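Local coordinates for protein polymerase X (Deinococcus radiodurans, PDB 2W9M) that probably extends DNA by adding deoxyribonucleotides from their triphosphates, and carries a zinc-bound polymerase and histidinol phosphatase (PHP) domain, at residues V402-D407 and V423-H428; G455-R460 and L470-V475. All blocks are in the same frame, centred on the assembly; numbering follows the deposited sequence.

In the fold
Contact 1 comes first along the chain: the end of strand 396-403 meets strand 422-426, closing a crossover of 15 residues that includes helix 414-417. The chain then passes through helix 435-446 to strand 453-454, and contact 2 closes a loop of nine residues between 455-460 and the start of helix 472-482. The two closures follow in series, neither nested nor crossed, with about 12 Å between their centres. They meet where V425 O lies 2.7 Å from G455 N, a probable hydrogen bond from the residue just after strand 453-454 to strand 422-426, neighbours in the parallel sheet. H428 of contact 1 and H456 of contact 2 also bind the same zinc ion.

Contact 1: V402-D407 and V423-H428; sequences VDILDD and VVVSVH. With ZN (zinc ion), chain E.
On the apolar side, I404 and V402 of 402-407 meet the valines of 423-428. I404 CD1 reaches V425 CB at 4.0 Å and lies a little farther from CG2 of V427, while V402 CG2 meets V423 CG1 at 3.7 Å. The first torsion of V402 (chi1 -179°) sets CG1 anti to the backbone N; CG2, beside that N, is the branch that touches V423. I404 also packs on L442 and A445 of helix 435-446, so this helix covers the isoleucine.

The backbones pair in parallel, V402 with V425 and D403 with S426. V402 N donates to V424 O (2.7 Å), with the donor close to the carbonyl axis. S426 N then donates to V402 O, and I404 N to S426 O at 2.9 Å; both donors are tilted 23° from the carbonyl plane. Strand 396-403, helix 414-417 and strand 422-426 form a beta-alpha-beta unit within the parallel sheet of the PHP domain. Two ligands of the zinc ion come from this unit and the residues just after it: E401 precedes V402 within its strand, and H428 comes two residues after S426.

At the polar edge, the carboxylate of D403 comes up to H428: OD2 is 3.4 Å from CB and approaches the ring obliquely, the two planes being 75° apart. H428 NE2 binds zinc at 2.4 Å; E401 and H456 also bind this ion. The ring's other nitrogen, ND1, is hydrogen-bonded to the carbonyl of G90, so both nitrogens are held and the ring's rotation is fixed. S426 OG bonds to E401 OE2, which makes the serine a second-shell partner of that ligand.

Contact 2: G455-R460 and L470-V475; sequences GHATGR and LDLDAV. With ZN (zinc ion), chain E.
The zinc-binding loop after strand 453-454 of the PHP domain packs here against the start of helix 472-482 and the residue L470 just before it. From H456 to G459 the loop makes a type I beta turn, closed by G459 N to H456 O at 3.2 Å, and its two central residues, A457 and T458, face the leucines L470 and L472. D471 occupies the N-cap position, and V475 N to D471 O (3.2 Å) closes the first turn of the helix.

The contact is loose and lacks hydrogen bonds: 133 Å² is buried in all, and no atoms of the two segments come closer than 4.3 Å. A457 CB meets CD2 of L472 at 4.3 Å. T458 meets both leucines through OG1, which is 4.3 Å from L470 CD2 and equally far from L472 CG, while CD1 of L470 approaches the carbonyl oxygen of A457. That oxygen is bonded to Y468 OH, and T458 N to D496 OD1, so polar partners fix the turn while the leucines pack against A457 and T458. L470 also rests on T439 and L442 of helix 435-446.

The metal end of the loop points away from the leucines. The backbone N of H456 bonds to E487 OE2. With CG between the backbone N and the carbonyl carbon (chi1 43°), the CB-CG bond heads toward the zinc ion, which NE2 binds at 2.4 Å.

Contact 1: V402-D407 and V423-H428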
# COMPACT_ATOMS: atom_id res chain seq x y z
N VAL A 402 -12.10 13.06 -3.40
CA VAL A 402 -13.54 13.19 -3.33
C VAL A 402 -14.21 11.82 -3.28
O VAL A 402 -13.98 10.97 -4.14
CB VAL A 402 -14.06 13.98 -4.54
CG1 VAL A 402 -15.57 14.14 -4.47
CG2 VAL A 402 -13.37 15.32 -4.62
N ASP A 403 -15.03 11.61 -2.25
CA ASP A 403 -15.74 10.35 -2.07
C ASP A 403 -16.81 10.22 -3.15
O ASP A 403 -17.46 11.20 -3.51
CB ASP A 403 -16.37 10.29 -0.68
CG ASP A 403 -16.47 8.86 -0.13
OD1 ASP A 403 -16.91 7.96 -0.88
OD2 ASP A 403 -16.12 8.65 1.05
N ILE A 404 -16.98 9.01 -3.67
CA ILE A 404 -18.03 8.72 -4.64
C ILE A 404 -19.27 8.22 -3.90
O ILE A 404 -19.26 7.13 -3.32
CB ILE A 404 -17.58 7.64 -5.64
CG1 ILE A 404 -16.31 8.09 -6.37
CG2 ILE A 404 -18.69 7.33 -6.63
CD1 ILE A 404 -15.65 6.99 -7.19
N LEU A 405 -20.32 9.03 -3.90
CA LEU A 405 -21.56 8.65 -3.22
C LEU A 405 -22.12 7.39 -3.86
O LEU A 405 -21.76 7.06 -5.00
CB LEU A 405 -22.58 9.79 -3.27
CG LEU A 405 -22.04 11.15 -2.81
CD1 LEU A 405 -23.10 12.24 -2.89
CD2 LEU A 405 -21.48 11.06 -1.40
N ASP A 406 -22.98 6.68 -3.14
CA ASP A 406 -23.41 5.34 -3.57
C ASP A 406 -24.15 5.31 -4.90
O ASP A 406 -24.34 4.24 -5.48
CB ASP A 406 -24.23 4.64 -2.48
CG ASP A 406 -25.51 5.38 -2.14
OD1 ASP A 406 -25.53 6.62 -2.29
OD2 ASP A 406 -26.48 4.72 -1.72
N ASP A 407 -24.55 6.48 -5.40
CA ASP A 407 -25.25 6.54 -6.68
C ASP A 407 -24.34 6.94 -7.85
O ASP A 407 -24.78 6.96 -9.00
CB ASP A 407 -26.48 7.47 -6.60
CG ASP A 407 -26.11 8.92 -6.28
OD1 ASP A 407 -24.94 9.30 -6.47
OD2 ASP A 407 -27.01 9.67 -5.85
N VAL A 423 -8.38 16.53 -9.12
CA VAL A 423 -9.36 15.80 -8.33
C VAL A 423 -9.14 14.29 -8.39
O VAL A 423 -9.06 13.72 -9.47
CB VAL A 423 -10.78 16.08 -8.84
CG1 VAL A 423 -11.80 15.32 -8.00
CG2 VAL A 423 -11.07 17.58 -8.85
N VAL A 424 -9.04 13.66 -7.23
CA VAL A 424 -9.02 12.20 -7.14
C VAL A 424 -10.40 11.73 -6.69
O VAL A 424 -10.98 12.32 -5.78
CB VAL A 424 -7.96 11.69 -6.13
CG1 VAL A 424 -7.99 10.17 -6.02
CG2 VAL A 424 -6.57 12.17 -6.51
N VAL A 425 -10.92 10.68 -7.32
CA VAL A 425 -12.18 10.08 -6.87
C VAL A 425 -11.95 8.67 -6.35
O VAL A 425 -11.11 7.94 -6.86
CB VAL A 425 -13.25 10.06 -7.98
CG1 VAL A 425 -13.53 11.48 -8.46
CG2 VAL A 425 -12.83 9.17 -9.13
N SER A 426 -12.71 8.30 -5.33
CA SER A 426 -12.48 7.03 -4.65
C SER A 426 -13.73 6.54 -3.93
O SER A 426 -14.58 7.33 -3.53
CB SER A 426 -11.35 7.16 -3.63
OG SER A 426 -10.12 7.50 -4.27
N VAL A 427 -13.82 5.22 -3.76
CA VAL A 427 -14.87 4.61 -2.95
C VAL A 427 -14.36 4.38 -1.53
O VAL A 427 -13.28 3.83 -1.33
CB VAL A 427 -15.31 3.25 -3.54
CG1 VAL A 427 -16.46 2.67 -2.73
CG2 VAL A 427 -15.73 3.41 -4.99
N HIS A 428 -15.14 4.82 -0.55
CA HIS A 428 -14.81 4.62 0.86
C HIS A 428 -16.05 4.21 1.65
O HIS A 428 -16.06 4.24 2.89
CB HIS A 428 -14.20 5.89 1.45
CG HIS A 428 -12.77 6.11 1.09
ND1 HIS A 428 -11.75 5.28 1.52
CD2 HIS A 428 -12.17 7.08 0.36
CE1 HIS A 428 -10.60 5.72 1.06
NE2 HIS A 428 -10.82 6.81 0.35
ZN ZN E . -8.49 6.54 -0.30

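Contact 2: G455-R460 and L470-V475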
# COMPACT_ATOMS: atom_id res chain seq x y z
N GLY A 455 -8.83 6.77 -7.72
CA GLY A 455 -8.07 6.19 -6.62
C GLY A 455 -8.32 4.70 -6.41
O GLY A 455 -9.41 4.22 -6.71
N HIS A 456 -7.31 3.99 -5.91
CA HIS A 456 -7.37 2.54 -5.67
C HIS A 456 -8.64 1.85 -6.19
O HIS A 456 -9.53 1.52 -5.41
CB HIS A 456 -7.17 2.24 -4.18
CG HIS A 456 -7.93 3.15 -3.28
ND1 HIS A 456 -9.29 3.04 -3.08
CD2 HIS A 456 -7.53 4.21 -2.54
CE1 HIS A 456 -9.69 3.98 -2.25
NE2 HIS A 456 -8.64 4.70 -1.90
N ALA A 457 -8.69 1.61 -7.49
CA ALA A 457 -9.91 1.15 -8.17
C ALA A 457 -10.77 0.13 -7.42
O ALA A 457 -12.00 0.26 -7.39
CB ALA A 457 -9.57 0.62 -9.56
N THR A 458 -10.14 -0.87 -6.83
CA THR A 458 -10.85 -2.05 -6.35
C THR A 458 -11.23 -2.03 -4.86
O THR A 458 -12.11 -2.78 -4.43
CB THR A 458 -10.04 -3.32 -6.67
OG1 THR A 458 -10.33 -3.72 -8.02
CG2 THR A 458 -10.38 -4.44 -5.72
N GLY A 459 -10.57 -1.18 -4.09
CA GLY A 459 -10.86 -1.08 -2.67
C GLY A 459 -10.29 -2.22 -1.85
O GLY A 459 -10.52 -2.31 -0.64
N ARG A 460 -9.55 -3.10 -2.51
CA ARG A 460 -8.92 -4.24 -1.85
C ARG A 460 -7.95 -3.81 -0.74
O ARG A 460 -7.30 -2.77 -0.85
CB ARG A 460 -8.18 -5.08 -2.88
CG ARG A 460 -6.82 -5.55 -2.42
CD ARG A 460 -5.77 -5.36 -3.50
NE ARG A 460 -5.55 -6.57 -4.28
CZ ARG A 460 -4.45 -6.81 -4.99
NH1 ARG A 460 -3.47 -5.91 -5.02
NH2 ARG A 460 -4.32 -7.94 -5.66
N LEU A 470 -17.14 -5.84 -8.71
CA LEU A 470 -17.44 -4.96 -9.83
C LEU A 470 -16.85 -5.51 -11.12
O LEU A 470 -16.09 -6.48 -11.10
CB LEU A 470 -16.90 -3.54 -9.57
CG LEU A 470 -15.44 -3.25 -9.95
CD1 LEU A 470 -15.12 -1.77 -9.77
CD2 LEU A 470 -14.48 -4.11 -9.14
N ASP A 471 -17.23 -4.90 -12.24
CA ASP A 471 -16.71 -5.28 -13.54
C ASP A 471 -15.58 -4.34 -13.95
O ASP A 471 -15.81 -3.33 -14.61
CB ASP A 471 -17.82 -5.24 -14.59
CG ASP A 471 -17.32 -5.57 -15.98
OD1 ASP A 471 -16.22 -6.15 -16.10
OD2 ASP A 471 -18.04 -5.26 -16.95
N LEU A 472 -14.36 -4.68 -13.54
CA LEU A 472 -13.23 -3.77 -13.71
C LEU A 472 -13.06 -3.30 -15.15
O LEU A 472 -12.81 -2.11 -15.39
CB LEU A 472 -11.94 -4.43 -13.21
CG LEU A 472 -11.04 -3.61 -12.28
CD1 LEU A 472 -9.58 -3.95 -12.57
CD2 LEU A 472 -11.26 -2.11 -12.42
N ASP A 473 -13.19 -4.21 -16.10
CA ASP A 473 -12.99 -3.88 -17.52
C ASP A 473 -13.95 -2.80 -18.02
O ASP A 473 -13.56 -1.92 -18.79
CB ASP A 473 -13.09 -5.13 -18.40
CG ASP A 473 -11.80 -5.94 -18.41
OD1 ASP A 473 -11.71 -6.92 -19.19
OD2 ASP A 473 -10.88 -5.60 -17.64
N ALA A 474 -15.21 -2.86 -17.58
CA ALA A 474 -16.18 -1.83 -17.91
C ALA A 474 -15.73 -0.48 -17.35
O ALA A 474 -15.76 0.54 -18.05
CB ALA A 474 -17.55 -2.20 -17.38
N VAL A 475 -15.32 -0.48 -16.08
CA VAL A 475 -14.89 0.75 -15.42
C VAL A 475 -13.66 1.34 -16.09
O VAL A 475 -13.61 2.54 -16.38
CB VAL A 475 -14.60 0.54 -13.92
CG1 VAL A 475 -14.09 1.82 -13.30
CG2 VAL A 475 -15.85 0.07 -13.20
ZN ZN E . -8.49 6.54 -0.30